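Local structure of peptide ABC transporter permease (Staphylococcus hominis, 6EXS) at residues M60-S74 with L438-V452. The protein probably acts as a proton-coupled peptide transporter of the POT family, taking up small peptides, including a thioalcohol-conjugated dipeptide precursor of axillary malodour. Residues are numbered along the deposited sequence; the frame is centred on the assembly and turned at random.
Sequences MSIMSVYGALIYMSS and LLTNASAQAINGTLV. With OLC ((2R)-2,3-dihydroxypropyl (9Z)-octadec-9-enoate), chain C.
Ser61 makes the short hydrogen bond of this contact, its OG giving its proton to Gly449 O at 2.7 Å. With OG anti to the backbone N, the hydroxyl swings onto this carbonyl, reaching it well off the C=O direction and slightly tilted from its plane. Ser64 OG makes a weak bond to Gln445 OE1, 3.3 Å away. The same OE1 takes a second weak bond from Asn448 ND2, and the pair may help set the amide's rotation; Ser64 OG is also weakly bonded by Asn307. Asn448 has firmer ties through OD1, to Ser300 and Gln304. The bend in Gln445 at chi2 (-79°) folds the amide back over the backbone of Ser64, NE2 lying against the bare CA of Gly67.

Segments 60-72 and 438-451 run nearly antiparallel, at 160°; they belong to helix 56-72, the first part of the second membrane span, and helix 430-451, the eleventh span of the core major facilitator fold, and pack where the two six-helix bundles meet. Small residues let their axes come within 7.4 Å. Ala68 CB sits 3.4 Å from Ala442 O, and Gly449 lies against Ser61 and Ser64, with Val65 CG2 touching its CA.

Apolar packing continues to both ends. Met60 CB meets Val452 CB at one, and toward the other Tyr71 CB rests on Ala442 CB and Met72 CE on Ala446 CB.

At the Tyr71 ring, Asn441 OD1 stands 3.6 Å above the centre of one face, the amide plane turned 44° from the ring; the amide ND2 is bonded to Glu303. Leu438 crosses at about a right angle, its CD1 meeting the ring edge at Tyr71 CD2, 3.7 Å away. The Tyr71 side chain comes within about 6 Å of the bound peptide conjugate (nearest atoms), beside the substrate pocket.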
ATOM      1  N   MET A  60      -0.071  -4.209 -16.318  1.00 40.20           N
ATOM      2  CA  MET A  60       0.347  -2.999 -15.613  1.00 39.48           C
ATOM      3  C   MET A  60      -0.854  -2.380 -14.892  1.00 40.82           C
ATOM      4  O   MET A  60      -0.762  -2.064 -13.712  1.00 38.74           O
ATOM      5  CB  MET A  60       0.973  -1.991 -16.600  1.00 43.04           C
ATOM      6  CG  MET A  60       2.357  -2.390 -17.115  1.00 46.92           C
ATOM      7  SD  MET A  60       3.322  -0.990 -17.760  1.00 51.95           S
ATOM      8  CE  MET A  60       2.552  -0.726 -19.313  1.00 50.15           C
ATOM      9  N   SER A  61      -1.986  -2.244 -15.599  1.00 38.70           N
ATOM     10  CA  SER A  61      -3.260  -1.735 -15.072  1.00 39.18           C
ATOM     11  C   SER A  61      -3.753  -2.576 -13.872  1.00 43.65           C
ATOM     12  O   SER A  61      -4.070  -1.992 -12.829  1.00 43.96           O
ATOM     13  CB  SER A  61      -4.317  -1.691 -16.173  1.00 42.87           C
ATOM     14  OG  SER A  61      -5.545  -1.221 -15.645  1.00 52.12           O
ATOM     15  N   ILE A  62      -3.761  -3.942 -14.008  1.00 38.77           N
ATOM     16  CA  ILE A  62      -4.148  -4.903 -12.957  1.00 37.48           C
ATOM     17  C   ILE A  62      -3.364  -4.655 -11.641  1.00 41.87           C
ATOM     18  O   ILE A  62      -3.982  -4.571 -10.583  1.00 41.51           O
ATOM     19  CB  ILE A  62      -4.055  -6.379 -13.455  1.00 39.89           C
ATOM     20  CG1 ILE A  62      -5.152  -6.676 -14.517  1.00 40.81           C
ATOM     21  CG2 ILE A  62      -4.128  -7.383 -12.281  1.00 39.02           C
ATOM     22  CD1 ILE A  62      -4.895  -7.852 -15.487  1.00 40.80           C
ATOM     23  N   MET A  63      -2.022  -4.503 -11.725  1.00 38.04           N
ATOM     24  CA  MET A  63      -1.134  -4.234 -10.580  1.00 36.97           C
ATOM     25  C   MET A  63      -1.590  -3.027  -9.727  1.00 41.66           C
ATOM     26  O   MET A  63      -1.669  -3.134  -8.496  1.00 40.65           O
ATOM     27  CB  MET A  63       0.327  -4.054 -11.040  1.00 38.71           C
ATOM     28  CG  MET A  63       0.979  -5.342 -11.503  1.00 42.43           C
ATOM     29  SD  MET A  63       1.197  -6.603 -10.212  1.00 46.07           S
ATOM     30  CE  MET A  63       2.671  -5.993  -9.410  1.00 41.76           C
ATOM     31  N   SER A  64      -1.945  -1.907 -10.403  1.00 38.28           N
ATOM     32  CA  SER A  64      -2.389  -0.663  -9.784  1.00 36.97           C
ATOM     33  C   SER A  64      -3.795  -0.757  -9.207  1.00 40.19           C
ATOM     34  O   SER A  64      -4.008  -0.342  -8.075  1.00 38.45           O
ATOM     35  CB  SER A  64      -2.281   0.485 -10.778  1.00 39.29           C
ATOM     36  OG  SER A  64      -0.918   0.797 -10.988  1.00 45.03           O
ATOM     37  N   VAL A  65      -4.746  -1.320  -9.977  1.00 38.49           N
ATOM     38  CA  VAL A  65      -6.145  -1.502  -9.569  1.00 38.77           C
ATOM     39  C   VAL A  65      -6.204  -2.442  -8.352  1.00 42.84           C
ATOM     40  O   VAL A  65      -6.922  -2.158  -7.385  1.00 43.88           O
ATOM     41  CB  VAL A  65      -7.033  -1.945 -10.767  1.00 43.35           C
ATOM     42  CG1 VAL A  65      -8.434  -2.365 -10.322  1.00 43.63           C
ATOM     43  CG2 VAL A  65      -7.115  -0.843 -11.821  1.00 43.73           C
ATOM     44  N   TYR A  66      -5.385  -3.505  -8.375  1.00 37.77           N
ATOM     45  CA  TYR A  66      -5.241  -4.479  -7.296  1.00 36.86           C
ATOM     46  C   TYR A  66      -4.754  -3.762  -6.013  1.00 40.94           C
ATOM     47  O   TYR A  66      -5.367  -3.933  -4.960  1.00 41.13           O
ATOM     48  CB  TYR A  66      -4.262  -5.574  -7.757  1.00 37.56           C
ATOM     49  CG  TYR A  66      -4.100  -6.796  -6.878  1.00 39.43           C
ATOM     50  CD1 TYR A  66      -4.989  -7.060  -5.834  1.00 41.58           C
ATOM     51  CD2 TYR A  66      -3.061  -7.693  -7.090  1.00 39.85           C
ATOM     52  CE1 TYR A  66      -4.833  -8.180  -5.020  1.00 41.16           C
ATOM     53  CE2 TYR A  66      -2.904  -8.820  -6.289  1.00 40.39           C
ATOM     54  CZ  TYR A  66      -3.794  -9.062  -5.261  1.00 45.24           C
ATOM     55  OH  TYR A  66      -3.641 -10.195  -4.509  1.00 46.27           O
ATOM     56  N   GLY A  67      -3.703  -2.941  -6.138  1.00 37.54           N
ATOM     57  CA  GLY A  67      -3.124  -2.144  -5.058  1.00 36.63           C
ATOM     58  C   GLY A  67      -4.114  -1.142  -4.493  1.00 42.32           C
ATOM     59  O   GLY A  67      -4.228  -1.012  -3.275  1.00 41.58           O
ATOM     60  N   ALA A  68      -4.876  -0.455  -5.381  1.00 39.99           N
ATOM     61  CA  ALA A  68      -5.923   0.508  -5.017  1.00 39.30           C
ATOM     62  C   ALA A  68      -7.043  -0.184  -4.235  1.00 43.54           C
ATOM     63  O   ALA A  68      -7.532   0.382  -3.253  1.00 44.84           O
ATOM     64  CB  ALA A  68      -6.494   1.161  -6.271  1.00 40.57           C
ATOM     65  N   LEU A  69      -7.433  -1.417  -4.650  1.00 38.74           N
ATOM     66  CA  LEU A  69      -8.516  -2.159  -3.997  1.00 38.08           C
ATOM     67  C   LEU A  69      -8.144  -2.661  -2.623  1.00 41.36           C
ATOM     68  O   LEU A  69      -8.995  -2.633  -1.746  1.00 41.45           O
ATOM     69  CB  LEU A  69      -9.084  -3.283  -4.868  1.00 38.19           C
ATOM     70  CG  LEU A  69      -9.979  -2.809  -6.028  1.00 43.69           C
ATOM     71  CD1 LEU A  69     -10.135  -3.880  -7.067  1.00 44.05           C
ATOM     72  CD2 LEU A  69     -11.347  -2.345  -5.539  1.00 45.76           C
ATOM     73  N   ILE A  70      -6.876  -3.056  -2.410  1.00 37.76           N
ATOM     74  CA  ILE A  70      -6.383  -3.496  -1.100  1.00 37.22           C
ATOM     75  C   ILE A  70      -6.538  -2.382  -0.050  1.00 44.28           C
ATOM     76  O   ILE A  70      -7.050  -2.645   1.036  1.00 44.58           O
ATOM     77  CB  ILE A  70      -4.935  -4.066  -1.189  1.00 38.22           C
ATOM     78  CG1 ILE A  70      -4.970  -5.509  -1.714  1.00 36.96           C
ATOM     79  CG2 ILE A  70      -4.196  -3.981   0.173  1.00 36.98           C
ATOM     80  CD1 ILE A  70      -3.801  -5.916  -2.399  1.00 44.09           C
ATOM     81  N   TYR A  71      -6.154  -1.140  -0.413  1.00 42.93           N
ATOM     82  CA  TYR A  71      -6.226   0.051   0.433  1.00 43.55           C
ATOM     83  C   TYR A  71      -7.662   0.559   0.609  1.00 45.65           C
ATOM     84  O   TYR A  71      -8.002   0.996   1.708  1.00 44.22           O
ATOM     85  CB  TYR A  71      -5.263   1.144  -0.083  1.00 46.76           C
ATOM     86  CG  TYR A  71      -3.808   0.796   0.173  1.00 51.10           C
ATOM     87  CD1 TYR A  71      -3.118  -0.064  -0.676  1.00 53.85           C
ATOM     88  CD2 TYR A  71      -3.147   1.261   1.305  1.00 52.77           C
ATOM     89  CE1 TYR A  71      -1.808  -0.457  -0.405  1.00 55.72           C
ATOM     90  CE2 TYR A  71      -1.830   0.884   1.582  1.00 53.99           C
ATOM     91  CZ  TYR A  71      -1.163   0.026   0.719  1.00 64.79           C
ATOM     92  OH  TYR A  71       0.140  -0.354   0.961  1.00 69.98           O
ATOM     93  N   MET A  72      -8.516   0.460  -0.453  1.00 41.70           N
ATOM     94  CA  MET A  72      -9.940   0.861  -0.421  1.00 40.68           C
ATOM     95  C   MET A  72     -10.770  -0.046   0.484  1.00 45.14           C
ATOM     96  O   MET A  72     -11.645   0.443   1.193  1.00 46.12           O
ATOM     97  CB  MET A  72     -10.553   0.848  -1.830  1.00 42.61           C
ATOM     98  CG  MET A  72     -10.562   2.187  -2.519  1.00 45.09           C
ATOM     99  SD  MET A  72     -10.910   1.998  -4.281  1.00 47.86           S
ATOM    100  CE  MET A  72     -10.133   3.440  -4.907  1.00 44.18           C
ATOM    101  N   SER A  73     -10.504  -1.360   0.462  1.00 41.78           N
ATOM    102  CA  SER A  73     -11.234  -2.340   1.270  1.00 42.16           C
ATOM    103  C   SER A  73     -10.940  -2.268   2.796  1.00 45.98           C
ATOM    104  O   SER A  73     -11.666  -2.900   3.568  1.00 46.38           O
ATOM    105  CB  SER A  73     -11.011  -3.750   0.738  1.00 45.49           C
ATOM    106  OG  SER A  73      -9.664  -4.147   0.927  1.00 58.76           O
ATOM    107  N   SER A  74      -9.905  -1.511   3.235  1.00 41.57           N
ATOM    108  CA  SER A  74      -9.614  -1.347   4.671  1.00 41.27           C
ATOM    109  C   SER A  74     -10.715  -0.514   5.339  1.00 44.96           C
ATOM    110  O   SER A  74     -10.942  -0.658   6.536  1.00 45.65           O
ATOM    111  CB  SER A  74      -8.257  -0.698   4.898  1.00 44.11           C
ATOM    112  OG  SER A  74      -8.267   0.629   4.405  1.00 55.06           O
ATOM    113  N   LEU A 438      -4.833   7.300   3.992  1.00 63.91           N
ATOM    114  CA  LEU A 438      -4.829   5.993   3.337  1.00 61.58           C
ATOM    115  C   LEU A 438      -5.311   6.134   1.873  1.00 62.50           C
ATOM    116  O   LEU A 438      -4.810   5.437   0.985  1.00 61.73           O
ATOM    117  CB  LEU A 438      -5.745   5.051   4.124  1.00 61.71           C
ATOM    118  CG  LEU A 438      -5.528   3.547   3.990  1.00 66.09           C
ATOM    119  CD1 LEU A 438      -4.095   3.134   4.353  1.00 66.09           C
ATOM    120  CD2 LEU A 438      -6.452   2.829   4.903  1.00 68.11           C
ATOM    121  N   LEU A 439      -6.246   7.079   1.631  1.00 56.60           N
ATOM    122  CA  LEU A 439      -6.778   7.390   0.314  1.00 55.15           C
ATOM    123  C   LEU A 439      -5.775   8.112  -0.589  1.00 56.00           C
ATOM    124  O   LEU A 439      -5.920   8.023  -1.804  1.00 55.78           O
ATOM    125  CB  LEU A 439      -8.110   8.147   0.397  1.00 56.15           C
ATOM    126  CG  LEU A 439      -9.358   7.257   0.476  1.00 60.50           C
ATOM    127  CD1 LEU A 439     -10.580   8.071   0.786  1.00 61.72           C
ATOM    128  CD2 LEU A 439      -9.579   6.467  -0.819  1.00 61.86           C
ATOM    129  N   THR A 440      -4.732   8.779  -0.026  1.00 49.93           N
ATOM    130  CA  THR A 440      -3.685   9.400  -0.855  1.00 48.66           C
ATOM    131  C   THR A 440      -3.018   8.294  -1.675  1.00 50.40           C
ATOM    132  O   THR A 440      -2.642   8.540  -2.814  1.00 50.07           O
ATOM    133  CB  THR A 440      -2.651  10.216  -0.040  1.00 56.20           C
ATOM    134  OG1 THR A 440      -1.856   9.365   0.787  1.00 54.88           O
ATOM    135  CG2 THR A 440      -3.274  11.312   0.793  1.00 57.15           C
ATOM    136  N   ASN A 441      -2.941   7.058  -1.112  1.00 46.38           N
ATOM    137  CA  ASN A 441      -2.375   5.881  -1.776  1.00 45.76           C
ATOM    138  C   ASN A 441      -3.413   5.127  -2.622  1.00 48.91           C
ATOM    139  O   ASN A 441      -3.131   4.810  -3.782  1.00 48.75           O
ATOM    140  CB  ASN A 441      -1.656   4.956  -0.792  1.00 48.58           C
ATOM    141  CG  ASN A 441      -0.793   3.932  -1.499  1.00 75.37           C
ATOM    142  OD1 ASN A 441      -1.259   2.867  -1.927  1.00 72.49           O
ATOM    143  ND2 ASN A 441       0.470   4.259  -1.693  1.00 64.43           N
ATOM    144  N   ALA A 442      -4.615   4.870  -2.060  1.00 44.89           N
ATOM    145  CA  ALA A 442      -5.725   4.201  -2.755  1.00 44.42           C
ATOM    146  C   ALA A 442      -6.149   4.962  -4.031  1.00 47.27           C
ATOM    147  O   ALA A 442      -6.338   4.336  -5.071  1.00 47.47           O
ATOM    148  CB  ALA A 442      -6.909   4.038  -1.819  1.00 45.40           C
ATOM    149  N   SER A 443      -6.250   6.306  -3.956  1.00 42.29           N
ATOM    150  CA  SER A 443      -6.584   7.167  -5.095  1.00 41.82           C
ATOM    151  C   SER A 443      -5.452   7.236  -6.122  1.00 43.70           C
ATOM    152  O   SER A 443      -5.742   7.172  -7.314  1.00 43.76           O
ATOM    153  CB  SER A 443      -6.951   8.570  -4.632  1.00 44.40           C
ATOM    154  OG  SER A 443      -8.099   8.500  -3.813  1.00 50.90           O
ATOM    155  N   ALA A 444      -4.175   7.366  -5.671  1.00 38.76           N
ATOM    156  CA  ALA A 444      -3.012   7.406  -6.571  1.00 38.61           C
ATOM    157  C   ALA A 444      -2.924   6.126  -7.404  1.00 41.35           C
ATOM    158  O   ALA A 444      -2.723   6.213  -8.607  1.00 42.31           O
ATOM    159  CB  ALA A 444      -1.731   7.607  -5.784  1.00 38.82           C
ATOM    160  N   GLN A 445      -3.135   4.952  -6.775  1.00 36.59           N
ATOM    161  CA  GLN A 445      -3.150   3.643  -7.428  1.00 36.08           C
ATOM    162  C   GLN A 445      -4.348   3.481  -8.382  1.00 41.49           C
ATOM    163  O   GLN A 445      -4.219   2.811  -9.417  1.00 40.72           O
ATOM    164  CB  GLN A 445      -3.104   2.512  -6.384  1.00 36.31           C
ATOM    165  CG  GLN A 445      -1.705   2.201  -5.840  1.00 41.47           C
ATOM    166  CD  GLN A 445      -0.878   1.364  -6.798  1.00 60.14           C
ATOM    167  OE1 GLN A 445      -0.530   1.792  -7.911  1.00 54.86           O
ATOM    168  NE2 GLN A 445      -0.493   0.172  -6.365  1.00 52.38           N
ATOM    169  N   ALA A 446      -5.497   4.127  -8.042  1.00 39.58           N
ATOM    170  CA  ALA A 446      -6.729   4.153  -8.851  1.00 40.58           C
ATOM    171  C   ALA A 446      -6.513   4.949 -10.135  1.00 46.77           C
ATOM    172  O   ALA A 446      -6.992   4.525 -11.183  1.00 48.55           O
ATOM    173  CB  ALA A 446      -7.878   4.750  -8.059  1.00 41.60           C
ATOM    174  N   ILE A 447      -5.789   6.095 -10.061  1.00 42.55           N
ATOM    175  CA  ILE A 447      -5.442   6.918 -11.229  1.00 42.81           C
ATOM    176  C   ILE A 447      -4.414   6.132 -12.081  1.00 46.09           C
ATOM    177  O   ILE A 447      -4.546   6.073 -13.308  1.00 46.22           O
ATOM    178  CB  ILE A 447      -4.912   8.342 -10.829  1.00 46.06           C
ATOM    179  CG1 ILE A 447      -5.836   9.101  -9.818  1.00 46.90           C
ATOM    180  CG2 ILE A 447      -4.616   9.207 -12.046  1.00 47.13           C
ATOM    181  CD1 ILE A 447      -7.328   9.236 -10.117  1.00 58.70           C
ATOM    182  N   ASN A 448      -3.415   5.507 -11.414  1.00 41.43           N
ATOM    183  CA  ASN A 448      -2.368   4.693 -12.048  1.00 40.85           C
ATOM    184  C   ASN A 448      -2.894   3.601 -12.998  1.00 45.42           C
ATOM    185  O   ASN A 448      -2.285   3.386 -14.046  1.00 44.66           O
ATOM    186  CB  ASN A 448      -1.433   4.090 -11.007  1.00 36.53           C
ATOM    187  CG  ASN A 448      -0.425   5.055 -10.464  1.00 48.85           C
ATOM    188  OD1 ASN A 448      -0.236   6.148 -11.000  1.00 42.17           O
ATOM    189  ND2 ASN A 448       0.245   4.676  -9.375  1.00 38.32           N
ATOM    190  N   GLY A 449      -4.020   2.964 -12.627  1.00 41.91           N
ATOM    191  CA  GLY A 449      -4.689   1.912 -13.386  1.00 41.63           C
ATOM    192  C   GLY A 449      -5.132   2.333 -14.776  1.00 48.26           C
ATOM    193  O   GLY A 449      -5.228   1.491 -15.675  1.00 48.11           O
ATOM    194  N   THR A 450      -5.406   3.643 -14.962  1.00 46.03           N
ATOM    195  CA  THR A 450      -5.834   4.245 -16.231  1.00 46.57           C
ATOM    196  C   THR A 450      -4.663   5.005 -16.868  1.00 51.79           C
ATOM    197  O   THR A 450      -4.512   4.976 -18.091  1.00 52.20           O
ATOM    198  CB  THR A 450      -7.069   5.119 -15.987  1.00 50.96           C
ATOM    199  OG1 THR A 450      -8.064   4.315 -15.355  1.00 47.33           O
ATOM    200  CG2 THR A 450      -7.645   5.717 -17.271  1.00 50.83           C
ATOM    201  N   LEU A 451      -3.835   5.665 -16.028  1.00 48.72           N
ATOM    202  CA  LEU A 451      -2.648   6.451 -16.396  1.00 49.01           C
ATOM    203  C   LEU A 451      -1.632   5.639 -17.209  1.00 51.99           C
ATOM    204  O   LEU A 451      -1.048   6.176 -18.153  1.00 52.25           O
ATOM    205  CB  LEU A 451      -1.985   6.984 -15.109  1.00 48.54           C
ATOM    206  CG  LEU A 451      -1.178   8.289 -15.163  1.00 53.96           C
ATOM    207  CD1 LEU A 451      -2.046   9.476 -15.622  1.00 55.36           C
ATOM    208  CD2 LEU A 451      -0.598   8.605 -13.786  1.00 54.51           C
ATOM    209  N   VAL A 452      -1.446   4.340 -16.854  1.00 47.29           N
ATOM    210  CA  VAL A 452      -0.514   3.397 -17.505  1.00 46.14           C
ATOM    211  C   VAL A 452      -0.805   3.232 -18.995  1.00 50.85           C
ATOM    212  O   VAL A 452       0.102   2.853 -19.738  1.00 50.54           O
ATOM    213  CB  VAL A 452      -0.387   2.024 -16.799  1.00 47.94           C
ATOM    214  CG1 VAL A 452       0.339   2.159 -15.470  1.00 46.23           C
ATOM    215  CG2 VAL A 452      -1.747   1.343 -16.631  1.00 47.74           C
TER
HETATM  216  C10 OLC C 502     -14.960  -5.570   1.873  1.00 56.49           C
HETATM  217  C9  OLC C 502     -15.214  -5.397   0.581  1.00 56.80           C
HETATM  218  C11 OLC C 502     -13.622  -5.616   2.554  1.00 54.60           C
HETATM  219  C8  OLC C 502     -14.227  -5.205  -0.535  1.00 56.82           C
HETATM  220  C24 OLC C 502     -18.246   4.198   1.373  1.00 68.59           C
HETATM  221  C12 OLC C 502     -13.689  -6.201   3.957  1.00 51.81           C
HETATM  222  C7  OLC C 502     -14.643  -4.116  -1.524  1.00 56.32           C
HETATM  223  C6  OLC C 502     -13.473  -3.285  -2.029  1.00 55.36           C
HETATM  224  C5  OLC C 502     -13.848  -1.975  -2.709  1.00 56.10           C
HETATM  225  C4  OLC C 502     -14.540  -0.950  -1.824  1.00 57.31           C
HETATM  226  C3  OLC C 502     -14.399   0.474  -2.337  1.00 60.03           C
HETATM  227  C2  OLC C 502     -15.485   1.429  -1.846  1.00 63.52           C
HETATM  228  C21 OLC C 502     -17.174   1.910   1.415  1.00 67.52           C
HETATM  229  C1  OLC C 502     -15.576   1.596  -0.356  1.00 66.06           C
HETATM  230  C22 OLC C 502     -17.154   3.325   1.949  1.00 68.05           C
HETATM  231  O19 OLC C 502     -14.660   1.451   0.411  1.00 67.31           O
HETATM  232  O25 OLC C 502     -18.285   5.456   2.036  1.00 69.03           O
HETATM  233  O23 OLC C 502     -17.313   3.259   3.365  1.00 69.30           O
HETATM  234  O20 OLC C 502     -16.819   1.947   0.010  1.00 67.33           O